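Local coordinates for protein SorB (Sorangium cellulosum, PDB 6B2V) that probably closes a pyran ring on a carrier-bound intermediate, as the pyran synthase domain of module nine in the sorangicin polyketide assembly line, at residues E59-A64 and W230-T235; V215-L220 and R284-V289. All blocks are in the same frame, centred on the assembly; numbering follows the deposited sequence.

Contact 1: E59-A64 and W230-T235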
loop_
_atom_site.group_PDB
_atom_site.type_symbol
_atom_site.label_atom_id
_atom_site.label_comp_id
_atom_site.label_asym_id
_atom_site.label_seq_id
_atom_site.Cartn_x
_atom_site.Cartn_y
_atom_site.Cartn_z
ATOM N N GLU A 59 7.365 -10.537 8.883
ATOM C CA GLU A 59 8.738 -11.041 8.902
ATOM C C GLU A 59 9.787 -10.017 9.254
ATOM O O GLU A 59 10.864 -10.088 8.784
ATOM C CB GLU A 59 9.097 -11.772 7.630
ATOM C CG GLU A 59 8.278 -13.027 7.397
ATOM C CD GLU A 59 8.597 -13.776 6.121
ATOM O OE1 GLU A 59 9.363 -13.309 5.323
ATOM O OE2 GLU A 59 8.043 -14.865 5.923
ATOM N N GLN A 60 9.363 -9.050 10.033
ATOM C CA GLN A 60 10.186 -7.975 10.531
ATOM C C GLN A 60 10.592 -6.949 9.492
ATOM O O GLN A 60 11.411 -6.121 9.767
ATOM C CB GLN A 60 11.417 -8.472 11.270
ATOM C CG GLN A 60 11.120 -9.463 12.376
ATOM C CD GLN A 60 10.181 -8.961 13.435
ATOM O OE1 GLN A 60 9.272 -9.636 13.807
ATOM N NE2 GLN A 60 10.434 -7.830 13.945
ATOM N N LEU A 61 9.953 -7.008 8.346
ATOM C CA LEU A 61 10.219 -6.112 7.239
ATOM C C LEU A 61 9.153 -5.023 7.198
ATOM O O LEU A 61 8.019 -5.288 7.141
ATOM C CB LEU A 61 10.242 -6.908 5.938
ATOM C CG LEU A 61 10.246 -6.102 4.648
ATOM C CD1 LEU A 61 11.559 -5.397 4.458
ATOM C CD2 LEU A 61 9.938 -6.943 3.454
ATOM N N PHE A 62 9.566 -3.767 7.206
ATOM C CA PHE A 62 8.606 -2.681 7.220
ATOM C C PHE A 62 7.891 -2.730 5.898
ATOM O O PHE A 62 8.495 -2.606 4.894
ATOM C CB PHE A 62 9.376 -1.364 7.398
ATOM C CG PHE A 62 8.568 -0.223 7.927
ATOM C CD1 PHE A 62 7.806 0.521 7.109
ATOM C CD2 PHE A 62 8.639 0.132 9.240
ATOM C CE1 PHE A 62 7.098 1.605 7.568
ATOM C CE2 PHE A 62 7.904 1.195 9.729
ATOM C CZ PHE A 62 7.129 1.929 8.891
ATOM N N PRO A 63 6.574 -2.836 5.935
ATOM C CA PRO A 63 5.842 -2.980 4.701
ATOM C C PRO A 63 5.852 -1.738 3.866
ATOM O O PRO A 63 5.721 -0.669 4.365
ATOM C CB PRO A 63 4.409 -3.301 5.154
ATOM C CG PRO A 63 4.535 -3.718 6.534
ATOM C CD PRO A 63 5.694 -2.972 7.090
ATOM N N ALA A 64 5.836 -1.946 2.572
ATOM C CA ALA A 64 5.838 -0.839 1.626
ATOM C C ALA A 64 4.645 0.089 1.854
ATOM O O ALA A 64 4.727 1.263 1.885
ATOM C CB ALA A 64 5.790 -1.378 0.204
ATOM N N TRP A 230 8.508 -13.777 -4.836
ATOM C CA TRP A 230 7.694 -12.619 -4.427
ATOM C C TRP A 230 8.222 -11.317 -4.958
ATOM O O TRP A 230 9.408 -11.153 -5.110
ATOM C CB TRP A 230 7.601 -12.521 -2.903
ATOM C CG TRP A 230 6.486 -11.637 -2.423
ATOM C CD1 TRP A 230 6.584 -10.471 -1.795
ATOM C CD2 TRP A 230 5.114 -11.855 -2.640
ATOM N NE1 TRP A 230 5.355 -9.940 -1.581
ATOM C CE2 TRP A 230 4.430 -10.784 -2.102
ATOM C CE3 TRP A 230 4.396 -12.859 -3.252
ATOM C CZ2 TRP A 230 3.075 -10.711 -2.123
ATOM C CZ3 TRP A 230 3.053 -12.787 -3.265
ATOM C CH2 TRP A 230 2.401 -11.720 -2.705
ATOM N N ARG A 231 7.302 -10.420 -5.249
ATOM C CA ARG A 231 7.655 -9.127 -5.722
ATOM C C ARG A 231 7.170 -8.065 -4.732
ATOM O O ARG A 231 6.186 -8.220 -4.103
ATOM C CB ARG A 231 7.107 -8.912 -7.133
ATOM C CG ARG A 231 7.738 -9.831 -8.185
ATOM C CD ARG A 231 7.158 -9.705 -9.568
ATOM N NE ARG A 231 7.929 -10.465 -10.534
ATOM C CZ ARG A 231 7.752 -10.417 -11.822
ATOM N NH1 ARG A 231 6.827 -9.678 -12.355
ATOM N NH2 ARG A 231 8.532 -11.115 -12.600
ATOM N N PHE A 232 7.954 -7.020 -4.609
ATOM C CA PHE A 232 7.701 -5.919 -3.716
ATOM C C PHE A 232 7.435 -4.631 -4.461
ATOM O O PHE A 232 7.976 -4.416 -5.481
ATOM C CB PHE A 232 8.897 -5.719 -2.795
ATOM C CG PHE A 232 9.264 -6.917 -2.046
ATOM C CD1 PHE A 232 10.044 -7.865 -2.613
ATOM C CD2 PHE A 232 8.803 -7.098 -0.805
ATOM C CE1 PHE A 232 10.383 -8.992 -1.940
ATOM C CE2 PHE A 232 9.124 -8.227 -0.103
ATOM C CZ PHE A 232 9.925 -9.173 -0.680
ATOM N N PRO A 233 6.612 -3.779 -3.879
ATOM C CA PRO A 233 6.315 -2.531 -4.552
ATOM C C PRO A 233 7.611 -1.706 -4.840
ATOM O O PRO A 233 8.396 -1.605 -4.005
ATOM C CB PRO A 233 5.423 -1.801 -3.528
ATOM C CG PRO A 233 4.741 -2.931 -2.864
ATOM C CD PRO A 233 5.697 -4.046 -2.767
ATOM N N TYR A 234 7.758 -1.235 -6.053
ATOM C CA TYR A 234 8.886 -0.417 -6.482
ATOM C C TYR A 234 8.420 1.013 -6.811
ATOM O O TYR A 234 8.917 1.953 -6.303
ATOM C CB TYR A 234 9.560 -1.099 -7.688
ATOM C CG TYR A 234 10.472 -0.229 -8.504
ATOM C CD1 TYR A 234 11.419 0.536 -7.893
ATOM C CD2 TYR A 234 10.372 -0.180 -9.844
ATOM C CE1 TYR A 234 12.250 1.336 -8.612
ATOM C CE2 TYR A 234 11.212 0.631 -10.595
ATOM C CZ TYR A 234 12.149 1.382 -9.936
ATOM O OH TYR A 234 12.976 2.216 -10.598
ATOM N N THR A 235 7.442 1.124 -7.680
ATOM C CA THR A 235 6.884 2.405 -8.024
ATOM C C THR A 235 5.363 2.366 -8.070
ATOM O O THR A 235 4.825 1.351 -8.357
ATOM C CB THR A 235 7.356 2.958 -9.373
ATOM O OG1 THR A 235 7.067 2.058 -10.409
ATOM C CG2 THR A 235 8.808 3.193 -9.368
#
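Ala-64 and Pro-233 bring the two backbones nearest each other, their CA atoms standing 6.4 Å apart. Residues 59-64 lie in the connection that follows helix 53-56 and leads to helix 64-77, while residues 230-235 lead into and lie on strand 232-241; the segments share no backbone bond, and the 123 Å² they bury comes from four apolar side chains at the protein surface.

The tighter touch is that of Ala-64, whose CB meets Pro-233 CG at 3.6 Å and Pro-233 CB at 3.8 Å, so the methyl sits against the pyrrolidine ring. This joins the two halves of a double hotdog: residues 59-64 fall in the predicted N-terminal hotdog, residues 230-235 in the C-terminal one.

Leu-61 makes the second touch. Its CG lies anti to the backbone N (chi1 169°), which carries the branch across the gap and brings CD2 to 3.9 Å from Phe-232 CE2. The methyl arrives obliquely, neither squarely over the ring nor in its plane. One face of the Phe-232 ring is backed by Trp-230 CD1, which lies 3.7 Å off the ring plane, out near the ring's margin. The ring of Pro-233 also touches Leu-214 of helix 207-225 and Trp-90 of strand 82-90; the indole NE1 of Trp-90 is hydrogen-bonded to Ala-64 O, a polar tie beside the apolar pair.

Contact 2: V215-L220 and R284-V289; sequences VPAIFL and RGLTAV
Ala-217 on helix 207-225 turns its CB toward strand 279-289 and meets Leu-286 CD2 at 4.1 Å. The helix is kinked close by: Pro-216 has no N-H to give to the preceding turn, and Phe-219 N bonds Val-215 O at 2.9 Å. The leucine side chain extends away from its backbone N (chi1 172°), which carries CD2 to Ala-217, while Pro-233 and Leu-236 of the adjacent strand also touch it.

One residue on, Ile-218 uses its longer branch. With CG1 anti to the carbonyl carbon (chi1 -68°), that methylene lies 4.0 Å from Ala-288 CB. Because CG1 is close to its own backbone, the CA atoms of Ile-218 and Ala-288 are 6.6 Å apart; Leu-286 reaches across with a delta methyl, and its CA stands 8.3 Å from that of Ala-217. All four residues are buried and wholly apolar where they meet.

Leu-286 and Ala-288, two apart on the strand, therefore present the same sheet face to the helix. Just before them the chain turns a corner in a G1 beta bulge, where Gly-285 and Leu-286 together sit opposite Tyr-268. A long helix wrapped by a curved antiparallel sheet is characteristic of the hotdog fold, consistent with the predicted C-terminal hotdog.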
loop_
_atom_site.group_PDB
_atom_site.type_symbol
_atom_site.label_atom_id
_atom_site.label_comp_id
_atom_site.label_asym_id
_atom_site.label_seq_id
_atom_site.Cartn_x
_atom_site.Cartn_y
_atom_site.Cartn_z
ATOM N N VAL A 215 -1.699 -7.720 -2.449
ATOM C CA VAL A 215 -1.381 -9.112 -2.736
ATOM C C VAL A 215 -1.990 -9.624 -4.022
ATOM O O VAL A 215 -1.337 -10.300 -4.741
ATOM C CB VAL A 215 -1.679 -10.039 -1.501
ATOM C CG1 VAL A 215 -1.855 -11.506 -1.873
ATOM C CG2 VAL A 215 -0.543 -9.947 -0.551
ATOM N N PRO A 216 -3.231 -9.296 -4.309
ATOM C CA PRO A 216 -3.813 -9.782 -5.552
ATOM C C PRO A 216 -3.107 -9.245 -6.801
ATOM O O PRO A 216 -3.064 -9.919 -7.763
ATOM C CB PRO A 216 -5.280 -9.353 -5.444
ATOM C CG PRO A 216 -5.498 -9.398 -4.019
ATOM C CD PRO A 216 -4.274 -8.803 -3.414
ATOM N N ALA A 217 -2.671 -7.985 -6.760
ATOM C CA ALA A 217 -1.919 -7.390 -7.854
ATOM C C ALA A 217 -0.546 -8.040 -8.037
ATOM O O ALA A 217 -0.128 -8.236 -9.110
ATOM C CB ALA A 217 -1.781 -5.882 -7.647
ATOM N N ILE A 218 0.121 -8.287 -6.932
ATOM C CA ILE A 218 1.395 -8.943 -6.993
ATOM C C ILE A 218 1.254 -10.384 -7.501
ATOM O O ILE A 218 1.999 -10.811 -8.306
ATOM C CB ILE A 218 2.100 -8.887 -5.650
ATOM C CG1 ILE A 218 2.481 -7.472 -5.354
ATOM C CG2 ILE A 218 3.315 -9.793 -5.645
ATOM C CD1 ILE A 218 2.775 -7.215 -3.912
ATOM N N PHE A 219 0.212 -11.057 -7.055
ATOM C CA PHE A 219 -0.062 -12.387 -7.523
ATOM C C PHE A 219 -0.265 -12.363 -9.053
ATOM O O PHE A 219 0.266 -13.166 -9.739
ATOM C CB PHE A 219 -1.297 -12.939 -6.757
ATOM C CG PHE A 219 -1.831 -14.221 -7.287
ATOM C CD1 PHE A 219 -2.738 -14.211 -8.275
ATOM C CD2 PHE A 219 -1.391 -15.395 -6.807
ATOM C CE1 PHE A 219 -3.222 -15.370 -8.799
ATOM C CE2 PHE A 219 -1.885 -16.579 -7.306
ATOM C CZ PHE A 219 -2.792 -16.556 -8.301
ATOM N N LEU A 220 -0.993 -11.394 -9.557
ATOM C CA LEU A 220 -1.204 -11.265 -10.970
ATOM C C LEU A 220 0.114 -11.029 -11.728
ATOM O O LEU A 220 0.332 -11.560 -12.755
ATOM C CB LEU A 220 -2.186 -10.132 -11.251
ATOM C CG LEU A 220 -3.031 -10.101 -12.470
ATOM C CD1 LEU A 220 -3.697 -11.439 -12.709
ATOM C CD2 LEU A 220 -4.071 -9.039 -12.222
ATOM N N ARG A 284 -3.171 3.244 -8.650
ATOM C CA ARG A 284 -2.952 3.326 -10.046
ATOM C C ARG A 284 -1.505 3.149 -10.390
ATOM O O ARG A 284 -0.699 3.814 -9.879
ATOM C CB ARG A 284 -3.302 4.695 -10.579
ATOM C CG ARG A 284 -4.625 5.229 -10.179
ATOM C CD ARG A 284 -5.730 4.445 -10.738
ATOM N NE ARG A 284 -5.831 4.529 -12.147
ATOM C CZ ARG A 284 -6.635 3.769 -12.848
ATOM N NH1 ARG A 284 -7.388 2.934 -12.217
ATOM N NH2 ARG A 284 -6.717 3.884 -14.161
ATOM N N GLY A 285 -1.248 2.298 -11.342
ATOM C CA GLY A 285 0.110 2.133 -11.804
ATOM C C GLY A 285 1.166 1.635 -10.879
ATOM O O GLY A 285 2.167 2.248 -10.692
ATOM N N LEU A 286 0.894 0.486 -10.302
ATOM C CA LEU A 286 1.814 -0.191 -9.396
ATOM C C LEU A 286 2.697 -1.194 -10.128
ATOM O O LEU A 286 2.232 -1.977 -10.861
ATOM C CB LEU A 286 1.036 -0.979 -8.349
ATOM C CG LEU A 286 1.861 -1.889 -7.469
ATOM C CD1 LEU A 286 2.639 -1.134 -6.409
ATOM C CD2 LEU A 286 1.007 -2.956 -6.796
ATOM N N THR A 287 4.000 -1.042 -9.928
ATOM C CA THR A 287 4.995 -1.954 -10.426
ATOM C C THR A 287 5.701 -2.623 -9.228
ATOM O O THR A 287 6.216 -1.988 -8.413
ATOM C CB THR A 287 6.031 -1.242 -11.338
ATOM O OG1 THR A 287 5.393 -0.667 -12.465
ATOM C CG2 THR A 287 7.063 -2.235 -11.819
ATOM N N ALA A 288 5.688 -3.939 -9.169
ATOM C CA ALA A 288 6.344 -4.671 -8.127
ATOM C C ALA A 288 7.464 -5.479 -8.775
ATOM O O ALA A 288 7.339 -5.940 -9.830
ATOM C CB ALA A 288 5.371 -5.621 -7.425
ATOM N N VAL A 289 8.568 -5.595 -8.065
ATOM C CA VAL A 289 9.748 -6.237 -8.600
ATOM C C VAL A 289 10.370 -7.187 -7.598
ATOM O O VAL A 289 10.230 -7.014 -6.467
ATOM C CB VAL A 289 10.806 -5.182 -9.009
ATOM C CG1 VAL A 289 10.207 -4.112 -9.881
ATOM C CG2 VAL A 289 11.465 -4.591 -7.801
#

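The centres of contacts 1 and 2 lie 11 Å apart, and strands 232-241 and 279-289, antiparallel neighbours, connect them. Two probable backbone hydrogen bonds span that junction, Phe-232 O with Val-289 N and Tyr-234 N with Thr-287 O, each 2.9 Å; opposite Thr-287 the strand carries two residues, Tyr-234 and Thr-235, a classic beta bulge. Along the chain the order is 59-64, 215-220, 230-235, 284-289, so the contacts interleave, and helix 207-225 is followed, after a short connection, by strand 232-241. Contact 2 packs the interior of the predicted C-terminal hotdog, whereas contact 1 joins its strand to the N-terminal hotdog. Together they link the helix-sheet core of one half to the interface between halves.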